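Local coordinates for mandelate racemase / muconate lactonizing enzyme family protein (Agrobacterium tumefaciens, PDB 4DXK), which belongs to the mandelate racemase subgroup of the enolase superfamily and probably acts as a racemase or lyase, at residues Met1-Val9 and Ile49-Leu59. Residues are numbered along the deposited sequence; the frame is centred on the assembly and turned at random.
Sequences MKITKLETV and IAPRVIGRDPL
I3 is clamped to the loop that follows helix 49-53 through both of its backbone polar atoms: its N donates to R56 O at 2.8 Å, nearly straight (167°), and its O accepts from G55 N. Between these bonds the side chain of I3 lies over the type II turn V53-R56, with CB 3.5 Å from V53 O, and the I3 and P58 side chains run past one another in opposite directions. Further along, L6 drives CD1 onto the last turn of the helix, 3.6 Å from A50 CA, with I49 CG2 and V53 CG2 around it. The end of I54 turns in against the strand, its CD1 3.6 Å from T4 O and also meeting I3 CG2. The contact thus fastens strand 3-11, an inner strand of the antiparallel sheet in the enolase-type N-terminal domain, to the end of helix 38-53, while helix 79-99 closes over V53 and P58. The M1 side chain crosses the P58 ring at about a right angle, CG 3.6 Å from P58 CG. The N-terminal end is nevertheless the more open side, its polar groups joined through water: one links M1 N to D57 OD1, which also accepts from L59 N in an Asx turn. Exposed K2 stretches its chain along G55 O, and a second water joins K2 NZ to that oxygen.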
loop_
_atom_site.group_PDB
_atom_site.type_symbol
_atom_site.label_atom_id
_atom_site.label_comp_id
_atom_site.label_asym_id
_atom_site.label_seq_id
_atom_site.Cartn_x
_atom_site.Cartn_y
_atom_site.Cartn_z
ATOM N N MET A 1 20.054 47.544 6.259
ATOM C CA MET A 1 21.482 47.408 5.983
ATOM C C MET A 1 21.704 46.516 4.767
ATOM O O MET A 1 20.767 45.882 4.270
ATOM C CB MET A 1 22.245 46.920 7.222
ATOM C CG MET A 1 22.280 45.414 7.425
ATOM S SD MET A 1 22.861 44.911 9.071
ATOM C CE MET A 1 21.330 44.986 9.989
ATOM N N LYS A 2 22.938 46.514 4.269
ATOM C CA LYS A 2 23.321 45.748 3.093
ATOM C C LYS A 2 24.639 45.038 3.330
ATOM O O LYS A 2 25.528 45.558 4.008
ATOM C CB LYS A 2 23.479 46.669 1.880
ATOM C CG LYS A 2 22.203 47.366 1.438
ATOM C CD LYS A 2 22.466 48.296 0.263
ATOM C CE LYS A 2 21.163 48.819 -0.332
ATOM N NZ LYS A 2 21.400 49.753 -1.471
ATOM N N ILE A 3 24.763 43.856 2.741
ATOM C CA ILE A 3 26.010 43.107 2.754
ATOM C C ILE A 3 27.026 43.830 1.877
ATOM O O ILE A 3 26.724 44.208 0.738
ATOM C CB ILE A 3 25.787 41.679 2.231
ATOM C CG1 ILE A 3 24.852 40.912 3.176
ATOM C CG2 ILE A 3 27.117 40.956 2.048
ATOM C CD1 ILE A 3 24.365 39.585 2.623
ATOM N N THR A 4 28.223 44.042 2.413
ATOM C CA THR A 4 29.270 44.736 1.677
ATOM C C THR A 4 30.416 43.824 1.266
ATOM O O THR A 4 31.055 44.058 0.238
ATOM C CB THR A 4 29.859 45.874 2.513
ATOM O OG1 THR A 4 30.181 45.355 3.808
ATOM C CG2 THR A 4 28.868 47.031 2.633
ATOM N N LYS A 5 30.753 42.850 2.107
ATOM C CA LYS A 5 31.888 41.965 1.828
ATOM C C LYS A 5 31.616 40.553 2.310
ATOM O O LYS A 5 30.939 40.353 3.316
ATOM C CB LYS A 5 33.161 42.451 2.531
ATOM C CG LYS A 5 33.538 43.891 2.289
ATOM C CD LYS A 5 34.636 44.338 3.243
ATOM C CE LYS A 5 35.831 43.397 3.204
ATOM N NZ LYS A 5 36.975 43.901 4.029
ATOM N N LEU A 6 32.164 39.579 1.594
ATOM C CA LEU A 6 32.217 38.206 2.073
ATOM C C LEU A 6 33.663 37.843 2.294
ATOM O O LEU A 6 34.501 37.988 1.393
ATOM C CB LEU A 6 31.634 37.219 1.067
ATOM C CG LEU A 6 30.146 37.213 0.773
ATOM C CD1 LEU A 6 29.771 35.903 0.068
ATOM C CD2 LEU A 6 29.328 37.424 2.046
ATOM N N GLU A 7 33.962 37.361 3.489
ATOM C CA GLU A 7 35.319 37.003 3.868
ATOM C C GLU A 7 35.331 35.527 4.236
ATOM O O GLU A 7 34.458 35.061 4.973
ATOM C CB GLU A 7 35.764 37.860 5.055
ATOM C CG GLU A 7 37.087 37.443 5.675
ATOM C CD GLU A 7 37.443 38.267 6.900
ATOM O OE1 GLU A 7 36.586 39.032 7.398
ATOM O OE2 GLU A 7 38.587 38.151 7.376
ATOM N N THR A 8 36.298 34.783 3.718
ATOM C CA THR A 8 36.501 33.416 4.166
ATOM C C THR A 8 37.826 33.315 4.904
ATOM O O THR A 8 38.795 33.997 4.556
ATOM C CB THR A 8 36.477 32.428 3.001
ATOM O OG1 THR A 8 37.333 32.906 1.956
ATOM C CG2 THR A 8 35.056 32.270 2.464
ATOM N N VAL A 9 37.864 32.459 5.923
ATOM C CA VAL A 9 39.043 32.281 6.761
ATOM C C VAL A 9 39.313 30.795 6.912
ATOM O O VAL A 9 38.394 30.012 7.191
ATOM C CB VAL A 9 38.831 32.892 8.161
ATOM C CG1 VAL A 9 40.089 32.754 9.011
ATOM C CG2 VAL A 9 38.425 34.349 8.057
ATOM N N ILE A 49 28.254 32.489 -4.208
ATOM C CA ILE A 49 27.490 33.253 -3.226
ATOM C C ILE A 49 27.737 34.758 -3.371
ATOM O O ILE A 49 26.784 35.539 -3.451
ATOM C CB ILE A 49 27.749 32.806 -1.769
ATOM C CG1 ILE A 49 27.404 31.326 -1.592
ATOM C CG2 ILE A 49 26.932 33.657 -0.805
ATOM C CD1 ILE A 49 27.506 30.837 -0.160
ATOM N N ALA A 50 29.003 35.160 -3.418
ATOM C CA ALA A 50 29.347 36.581 -3.451
ATOM C C ALA A 50 28.607 37.411 -4.516
ATOM O O ALA A 50 28.001 38.425 -4.172
ATOM C CB ALA A 50 30.852 36.763 -3.559
ATOM N N PRO A 51 28.624 36.985 -5.795
ATOM C CA PRO A 51 27.927 37.837 -6.771
ATOM C C PRO A 51 26.419 37.910 -6.538
ATOM O O PRO A 51 25.783 38.859 -7.008
ATOM C CB PRO A 51 28.241 37.174 -8.120
ATOM C CG PRO A 51 28.628 35.775 -7.787
ATOM C CD PRO A 51 29.301 35.848 -6.445
ATOM N N ARG A 52 25.852 36.940 -5.823
ATOM C CA ARG A 52 24.423 36.929 -5.559
ATOM C C ARG A 52 24.012 37.683 -4.301
ATOM O O ARG A 52 22.833 38.000 -4.130
ATOM C CB ARG A 52 23.913 35.495 -5.471
ATOM C CG ARG A 52 23.877 34.819 -6.818
ATOM C CD ARG A 52 23.625 33.327 -6.709
ATOM N NE ARG A 52 23.468 32.732 -8.034
ATOM C CZ ARG A 52 24.470 32.483 -8.867
ATOM N NH1 ARG A 52 25.719 32.759 -8.521
ATOM N NH2 ARG A 52 24.225 31.946 -10.058
ATOM N N VAL A 53 24.955 37.964 -3.404
ATOM C CA VAL A 53 24.559 38.541 -2.117
ATOM C C VAL A 53 25.163 39.905 -1.780
ATOM O O VAL A 53 24.636 40.597 -0.915
ATOM C CB VAL A 53 24.795 37.570 -0.936
ATOM C CG1 VAL A 53 24.146 36.223 -1.217
ATOM C CG2 VAL A 53 26.283 37.419 -0.644
ATOM N N ILE A 54 26.260 40.297 -2.419
ATOM C CA ILE A 54 26.789 41.637 -2.178
ATOM C C ILE A 54 25.727 42.650 -2.583
ATOM O O ILE A 54 25.176 42.573 -3.690
ATOM C CB ILE A 54 28.087 41.917 -2.966
ATOM C CG1 ILE A 54 29.188 40.938 -2.561
ATOM C CG2 ILE A 54 28.544 43.369 -2.770
ATOM C CD1 ILE A 54 29.604 41.054 -1.122
ATOM N N GLY A 55 25.433 43.584 -1.683
ATOM C CA GLY A 55 24.424 44.595 -1.935
ATOM C C GLY A 55 23.044 44.223 -1.416
ATOM O O GLY A 55 22.143 45.063 -1.411
ATOM N N ARG A 56 22.867 42.974 -0.980
ATOM C CA ARG A 56 21.562 42.493 -0.519
ATOM C C ARG A 56 21.335 42.751 0.970
ATOM O O ARG A 56 22.286 42.852 1.752
ATOM C CB ARG A 56 21.427 40.996 -0.796
ATOM C CG ARG A 56 21.402 40.630 -2.276
ATOM C CD ARG A 56 20.021 40.864 -2.873
ATOM N NE ARG A 56 19.014 40.111 -2.126
ATOM C CZ ARG A 56 18.580 38.893 -2.438
ATOM N NH1 ARG A 56 19.023 38.267 -3.526
ATOM N NH2 ARG A 56 17.679 38.299 -1.665
ATOM N N ASP A 57 20.065 42.810 1.357
ATOM C CA ASP A 57 19.669 42.993 2.746
ATOM C C ASP A 57 19.813 41.649 3.470
ATOM O O ASP A 57 19.105 40.692 3.152
ATOM C CB ASP A 57 18.214 43.468 2.757
ATOM C CG ASP A 57 17.680 43.751 4.142
ATOM O OD1 ASP A 57 18.309 43.360 5.147
ATOM O OD2 ASP A 57 16.597 44.378 4.213
ATOM N N PRO A 58 20.727 41.557 4.453
ATOM C CA PRO A 58 20.966 40.271 5.119
ATOM C C PRO A 58 19.794 39.817 5.986
ATOM O O PRO A 58 19.756 38.639 6.342
ATOM C CB PRO A 58 22.185 40.568 5.999
ATOM C CG PRO A 58 22.031 42.047 6.327
ATOM C CD PRO A 58 21.527 42.650 5.044
ATOM N N LEU A 59 18.879 40.720 6.335
ATOM C CA LEU A 59 17.759 40.353 7.201
ATOM C C LEU A 59 16.677 39.540 6.486
ATOM O O LEU A 59 15.801 38.971 7.145
ATOM C CB LEU A 59 17.128 41.590 7.849
ATOM C CG LEU A 59 18.006 42.418 8.784
ATOM C CD1 LEU A 59 17.200 43.559 9.406
ATOM C CD2 LEU A 59 18.617 41.539 9.852
HETATM O O HOH W 1 18.717 45.314 7.073
HETATM O O HOH W 2 22.432 47.357 -2.937
#